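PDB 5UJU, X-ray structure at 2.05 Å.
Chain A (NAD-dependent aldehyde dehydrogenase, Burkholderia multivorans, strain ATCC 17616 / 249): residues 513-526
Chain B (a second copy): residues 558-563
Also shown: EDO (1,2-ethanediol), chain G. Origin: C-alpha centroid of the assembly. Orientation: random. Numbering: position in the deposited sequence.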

ATOM      1  N   SER A 513      14.510 -12.238 -18.159  1.00 34.52           N
ATOM      2  CA  SER A 513      15.299 -13.462 -18.220  1.00 31.15           C
ATOM      3  C   SER A 513      16.274 -13.365 -19.387  1.00 34.73           C
ATOM      4  O   SER A 513      15.901 -12.916 -20.478  1.00 34.78           O
ATOM      5  N   ILE A 514      17.521 -13.787 -19.162  1.00 33.92           N
ATOM      6  CA  ILE A 514      18.611 -13.584 -20.119  1.00 34.08           C
ATOM      7  C   ILE A 514      19.183 -14.936 -20.529  1.00 35.96           C
ATOM      8  O   ILE A 514      19.608 -15.719 -19.668  1.00 40.58           O
ATOM      9  N   ASN A 515      19.199 -15.201 -21.837  1.00 37.27           N
ATOM     10  CA  ASN A 515      19.881 -16.361 -22.434  1.00 34.66           C
ATOM     11  C   ASN A 515      19.485 -17.677 -21.762  1.00 40.74           C
ATOM     12  O   ASN A 515      20.333 -18.479 -21.363  1.00 44.12           O
ATOM     13  N   LEU A 516      18.180 -17.903 -21.643  1.00 33.11           N
ATOM     14  CA  LEU A 516      17.677 -19.175 -21.113  1.00 38.11           C
ATOM     15  C   LEU A 516      17.844 -20.280 -22.156  1.00 42.68           C
ATOM     16  O   LEU A 516      16.994 -20.460 -23.032  1.00 42.77           O
ATOM     17  N   THR A 517      18.942 -21.034 -22.067  1.00 41.97           N
ATOM     18  CA  THR A 517      19.215 -22.130 -22.993  1.00 45.73           C
ATOM     19  C   THR A 517      19.308 -23.482 -22.297  1.00 44.44           C
ATOM     20  O   THR A 517      19.695 -24.470 -22.935  1.00 48.88           O
ATOM     21  N   GLY A 518      18.979 -23.555 -21.010  1.00 41.55           N
ATOM     22  CA  GLY A 518      19.050 -24.805 -20.274  1.00 42.94           C
ATOM     23  C   GLY A 518      17.746 -25.234 -19.622  1.00 45.93           C
ATOM     24  O   GLY A 518      16.690 -25.256 -20.265  1.00 42.96           O
ATOM     25  N   GLY A 519      17.808 -25.589 -18.340  1.00 44.73           N
ATOM     26  CA  GLY A 519      16.675 -26.162 -17.647  1.00 41.67           C
ATOM     27  C   GLY A 519      15.774 -25.206 -16.908  1.00 44.25           C
ATOM     28  O   GLY A 519      14.817 -25.654 -16.267  1.00 46.25           O
ATOM     29  N   VAL A 520      16.027 -23.903 -16.970  1.00 38.98           N
ATOM     30  CA  VAL A 520      15.151 -22.903 -16.369  1.00 44.15           C
ATOM     31  C   VAL A 520      14.391 -22.211 -17.496  1.00 43.20           C
ATOM     32  O   VAL A 520      14.993 -21.788 -18.492  1.00 36.89           O
ATOM     33  N   PHE A 521      13.071 -22.122 -17.356  1.00 44.86           N
ATOM     34  CA  PHE A 521      12.217 -21.553 -18.386  1.00 43.17           C
ATOM     35  C   PHE A 521      11.579 -20.264 -17.895  1.00 38.50           C
ATOM     36  O   PHE A 521      11.313 -20.100 -16.696  1.00 33.96           O
ATOM     37  N   VAL A 522      11.355 -19.341 -18.841  1.00 29.35           N
ATOM     38  CA  VAL A 522      10.781 -18.048 -18.480  1.00 34.74           C
ATOM     39  C   VAL A 522       9.460 -18.231 -17.742  1.00 33.37           C
ATOM     40  O   VAL A 522       9.092 -17.396 -16.909  1.00 34.52           O
ATOM     41  N   ASN A 523       8.752 -19.349 -17.987  1.00 32.86           N
ATOM     42  CA  ASN A 523       7.497 -19.589 -17.281  1.00 26.04           C
ATOM     43  C   ASN A 523       7.713 -19.713 -15.779  1.00 33.95           C
ATOM     44  O   ASN A 523       6.797 -19.421 -15.005  1.00 34.26           O
ATOM     45  N   GLN A 524       8.898 -20.141 -15.349  1.00 36.23           N
ATOM     46  CA  GLN A 524       9.115 -20.549 -13.966  1.00 39.66           C
ATOM     47  C   GLN A 524       9.518 -19.378 -13.076  1.00 39.73           C
ATOM     48  O   GLN A 524      10.213 -18.450 -13.503  1.00 39.38           O
ATOM     49  N   SER A 525       9.068 -19.432 -11.819  1.00 34.42           N
ATOM     50  CA  SER A 525       9.535 -18.479 -10.822  1.00 44.80           C
ATOM     51  C   SER A 525       9.557 -19.171  -9.466  1.00 43.90           C
ATOM     52  O   SER A 525       8.687 -19.994  -9.160  1.00 45.83           O
ATOM     53  N   ALA A 526      10.544 -18.815  -8.654  1.00 33.31           N
ATOM     54  CA  ALA A 526      10.742 -19.417  -7.343  1.00 37.50           C
ATOM     55  C   ALA A 526      10.369 -18.415  -6.264  1.00 37.22           C
ATOM     56  O   ALA A 526      10.818 -17.260  -6.302  1.00 36.17           O
TER
ATOM     57  N   GLN B 558      13.467  -7.068 -11.593  1.00 32.88           N
ATOM     58  CA  GLN B 558      14.575  -8.006 -11.477  1.00 33.28           C
ATOM     59  C   GLN B 558      15.009  -8.546 -12.835  1.00 30.43           C
ATOM     60  O   GLN B 558      14.270  -8.498 -13.818  1.00 30.55           O
ATOM     61  N   SER B 559      16.216  -9.116 -12.853  1.00 28.82           N
ATOM     62  CA  SER B 559      16.715  -9.883 -13.987  1.00 32.90           C
ATOM     63  C   SER B 559      17.419 -11.135 -13.477  1.00 34.26           C
ATOM     64  O   SER B 559      17.938 -11.165 -12.354  1.00 39.68           O
ATOM     65  N   ARG B 560      17.444 -12.172 -14.305  1.00 34.71           N
ATOM     66  CA  ARG B 560      18.130 -13.403 -13.942  1.00 35.64           C
ATOM     67  C   ARG B 560      18.916 -13.915 -15.131  1.00 40.62           C
ATOM     68  O   ARG B 560      18.514 -13.738 -16.284  1.00 35.50           O
ATOM     69  N   VAL B 561      20.043 -14.554 -14.828  1.00 35.98           N
ATOM     70  CA  VAL B 561      20.904 -15.157 -15.836  1.00 39.33           C
ATOM     71  C   VAL B 561      21.622 -16.327 -15.174  1.00 42.19           C
ATOM     72  O   VAL B 561      21.920 -16.296 -13.976  1.00 45.18           O
ATOM     73  N   HIS B 562      21.850 -17.383 -15.948  1.00 34.04           N
ATOM     74  CA  HIS B 562      22.627 -18.516 -15.459  1.00 48.73           C
ATOM     75  C   HIS B 562      24.064 -18.100 -15.162  1.00 52.60           C
ATOM     76  O   HIS B 562      24.654 -17.274 -15.868  1.00 49.92           O
ATOM     77  N   VAL B 563      24.635 -18.702 -14.119  1.00 52.97           N
ATOM     78  CA  VAL B 563      26.018 -18.502 -13.718  1.00 52.81           C
ATOM     79  C   VAL B 563      26.580 -19.851 -13.281  1.00 57.42           C
ATOM     80  O   VAL B 563      25.871 -20.863 -13.250  1.00 55.68           O
TER

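One residue, B:Arg560, dominates this contact: 148 Å² of its surface is covered by the chain A stretch, and its guanidinium takes a hydroxyl acceptor from the chain A strand and a backbone carbonyl from the loop that follows. With chi1 at 59° (p) and chi2 to chi4 all near 180°, it is extended and reaches beyond its bridge partner A:Ser513 to A:Gln524 O. B:Arg560 NE donates to A:Ser513 OG (2.9 Å, 165°), a nearly straight bond; B:Arg560 NH2 reaches the same OG at 3.3 Å and a more bent 136°. A:Ser513 (m) is paired with B:Arg560 in a parallel bridge, so both side chains leave the same face of the sheet. Farther out, NH1 and NH2 of B:Arg560 converge on A:Gln524 O at 2.9 and 3.0 Å. That carbonyl ends a type I turn, closed by A:Gln524 N to A:Phe521 O (2.8 Å). B:Arg560 NH1 also donates to EDO O2 (2.8 Å), while A:Val520 CG1 (t rotamer) lies over one guanidinium face, 3.9 Å from B:Arg560 NH1.

On the opposite sheet face, A:Ile514 CB (m, t) meets B:Val561 CG2 (p) at 4.0 Å. Water 1 donates to A:Ile514 O (2.7 Å) and accepts from B:His562 N (3.0 Å). B:His562 (m) points toward chain A, its CE1 3.8 Å from A:Val520 CG2. Water 2 links B:His562 NE2 (2.8 Å) to A:Gly518 N (2.8 Å) and A:Val520 O (2.7 Å).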

ATOM      1  CB  SER A 513      14.388 -14.689 -18.370  1.00 32.65           C
ATOM      2  OG  SER A 513      13.485 -14.799 -17.260  1.00 33.44           O
ATOM      3  CB  ILE A 514      19.715 -12.693 -19.531  1.00 37.40           C
ATOM      4  CG1 ILE A 514      19.146 -11.325 -19.142  1.00 34.99           C
ATOM      5  CG2 ILE A 514      20.847 -12.521 -20.537  1.00 40.69           C
ATOM      6  CD1 ILE A 514      19.872 -10.676 -17.971  1.00 42.52           C
ATOM      7  CB  ASN A 515      21.403 -16.174 -22.406  1.00 33.83           C
ATOM      8  CG  ASN A 515      21.862 -15.077 -23.341  1.00 36.32           C
ATOM      9  OD1 ASN A 515      21.251 -14.861 -24.384  1.00 37.88           O
ATOM     10  ND2 ASN A 515      22.913 -14.353 -22.954  1.00 34.20           N
ATOM     11  CB  LEU A 516      16.220 -19.036 -20.691  1.00 31.77           C
ATOM     12  CG  LEU A 516      15.887 -18.035 -19.584  1.00 36.06           C
ATOM     13  CD1 LEU A 516      14.407 -18.151 -19.238  1.00 35.70           C
ATOM     14  CD2 LEU A 516      16.770 -18.237 -18.338  1.00 35.20           C
ATOM     15  CB  THR A 517      20.513 -21.873 -23.770  1.00 43.41           C
ATOM     16  OG1 THR A 517      21.608 -21.808 -22.851  1.00 44.08           O
ATOM     17  CG2 THR A 517      20.433 -20.568 -24.545  1.00 45.62           C
ATOM     18  CB  VAL A 520      15.939 -21.892 -15.514  1.00 43.40           C
ATOM     19  CG1 VAL A 520      15.037 -20.749 -15.066  1.00 38.74           C
ATOM     20  CG2 VAL A 520      16.560 -22.582 -14.302  1.00 39.15           C
ATOM     21  CB  PHE A 521      11.132 -22.547 -18.813  1.00 38.35           C
ATOM     22  CG  PHE A 521      11.675 -23.900 -19.137  1.00 43.72           C
ATOM     23  CD1 PHE A 521      12.375 -24.109 -20.322  1.00 39.84           C
ATOM     24  CD2 PHE A 521      11.525 -24.958 -18.247  1.00 45.39           C
ATOM     25  CE1 PHE A 521      12.900 -25.348 -20.625  1.00 37.87           C
ATOM     26  CE2 PHE A 521      12.050 -26.204 -18.542  1.00 47.75           C
ATOM     27  CZ  PHE A 521      12.739 -26.403 -19.742  1.00 39.56           C
ATOM     28  CB  VAL A 522      10.622 -17.153 -19.729  1.00 38.90           C
ATOM     29  CG1 VAL A 522       9.512 -17.674 -20.644  1.00 39.23           C
ATOM     30  CG2 VAL A 522      10.384 -15.698 -19.314  1.00 32.13           C
ATOM     31  CB  ASN A 523       6.803 -20.872 -17.753  1.00 29.77           C
ATOM     32  CG  ASN A 523       6.836 -21.047 -19.261  1.00 38.52           C
ATOM     33  OD1 ASN A 523       7.865 -20.835 -19.895  1.00 38.61           O
ATOM     34  ND2 ASN A 523       5.703 -21.448 -19.836  1.00 34.28           N
ATOM     35  CB  GLN A 524      10.196 -21.625 -13.893  1.00 46.19           C
ATOM     36  CG  GLN A 524       9.842 -22.898 -14.628  1.00 49.25           C
ATOM     37  CD  GLN A 524      11.014 -23.851 -14.730  1.00 45.77           C
ATOM     38  OE1 GLN A 524      12.138 -23.449 -15.037  1.00 44.31           O
ATOM     39  NE2 GLN A 524      10.760 -25.122 -14.441  1.00 45.62           N
ATOM     40  CB  SER A 525       8.672 -17.202 -10.773  1.00 49.18           C
ATOM     41  OG  SER A 525       7.414 -17.410 -10.151  1.00 51.19           O
ATOM     42  CB  ALA A 526      12.188 -19.879  -7.157  1.00 35.40           C
TER
ATOM     43  CB  GLN B 558      14.206  -9.187 -10.579  1.00 31.28           C
ATOM     44  CG  GLN B 558      13.234 -10.162 -11.213  1.00 28.82           C
ATOM     45  CD  GLN B 558      13.045 -11.414 -10.362  1.00 34.52           C
ATOM     46  OE1 GLN B 558      12.599 -11.339  -9.213  1.00 35.97           O
ATOM     47  NE2 GLN B 558      13.393 -12.571 -10.927  1.00 33.33           N
ATOM     48  CB  SER B 559      17.674  -9.050 -14.847  1.00 38.02           C
ATOM     49  OG  SER B 559      18.803  -8.650 -14.087  1.00 44.14           O
ATOM     50  CB  ARG B 560      17.169 -14.500 -13.464  1.00 32.37           C
ATOM     51  CG  ARG B 560      16.123 -14.901 -14.481  1.00 39.57           C
ATOM     52  CD  ARG B 560      15.132 -15.904 -13.891  1.00 42.11           C
ATOM     53  NE  ARG B 560      13.988 -16.105 -14.771  1.00 39.28           N
ATOM     54  CZ  ARG B 560      13.020 -16.989 -14.553  1.00 48.03           C
ATOM     55  NH1 ARG B 560      13.044 -17.774 -13.474  1.00 42.12           N
ATOM     56  NH2 ARG B 560      12.019 -17.088 -15.415  1.00 46.53           N
ATOM     57  CB  VAL B 561      21.898 -14.121 -16.423  1.00 39.79           C
ATOM     58  CG1 VAL B 561      22.890 -13.656 -15.357  1.00 43.26           C
ATOM     59  CG2 VAL B 561      22.627 -14.659 -17.663  1.00 36.79           C
ATOM     60  CB  HIS B 562      22.632 -19.647 -16.489  1.00 54.85           C
ATOM     61  CG  HIS B 562      21.339 -20.395 -16.571  1.00 55.75           C
ATOM     62  ND1 HIS B 562      21.026 -21.434 -15.719  1.00 54.25           N
ATOM     63  CD2 HIS B 562      20.284 -20.260 -17.407  1.00 51.72           C
ATOM     64  CE1 HIS B 562      19.830 -21.903 -16.025  1.00 55.24           C
ATOM     65  NE2 HIS B 562      19.360 -21.209 -17.045  1.00 55.93           N
ATOM     66  CB  VAL B 563      26.159 -17.457 -12.589  1.00 50.81           C
ATOM     67  CG1 VAL B 563      25.820 -16.059 -13.093  1.00 46.56           C
ATOM     68  CG2 VAL B 563      25.267 -17.830 -11.385  1.00 49.60           C
TER
HETATM   69  C1  EDO G 601      14.013 -20.314 -11.475  1.00 38.50           C
HETATM   70  O1  EDO G 601      12.591 -20.204 -11.418  1.00 38.76           O
HETATM   71  C2  EDO G 601      14.674 -19.284 -10.564  1.00 39.59           C
HETATM   72  O2  EDO G 601      14.437 -17.940 -11.020  1.00 38.79           O
HETATM   73  O   HOH W   1      21.615 -17.297 -18.925  1.00 43.06           O
HETATM   74  O   HOH W   2      17.606 -22.192 -19.003  1.00 36.64           O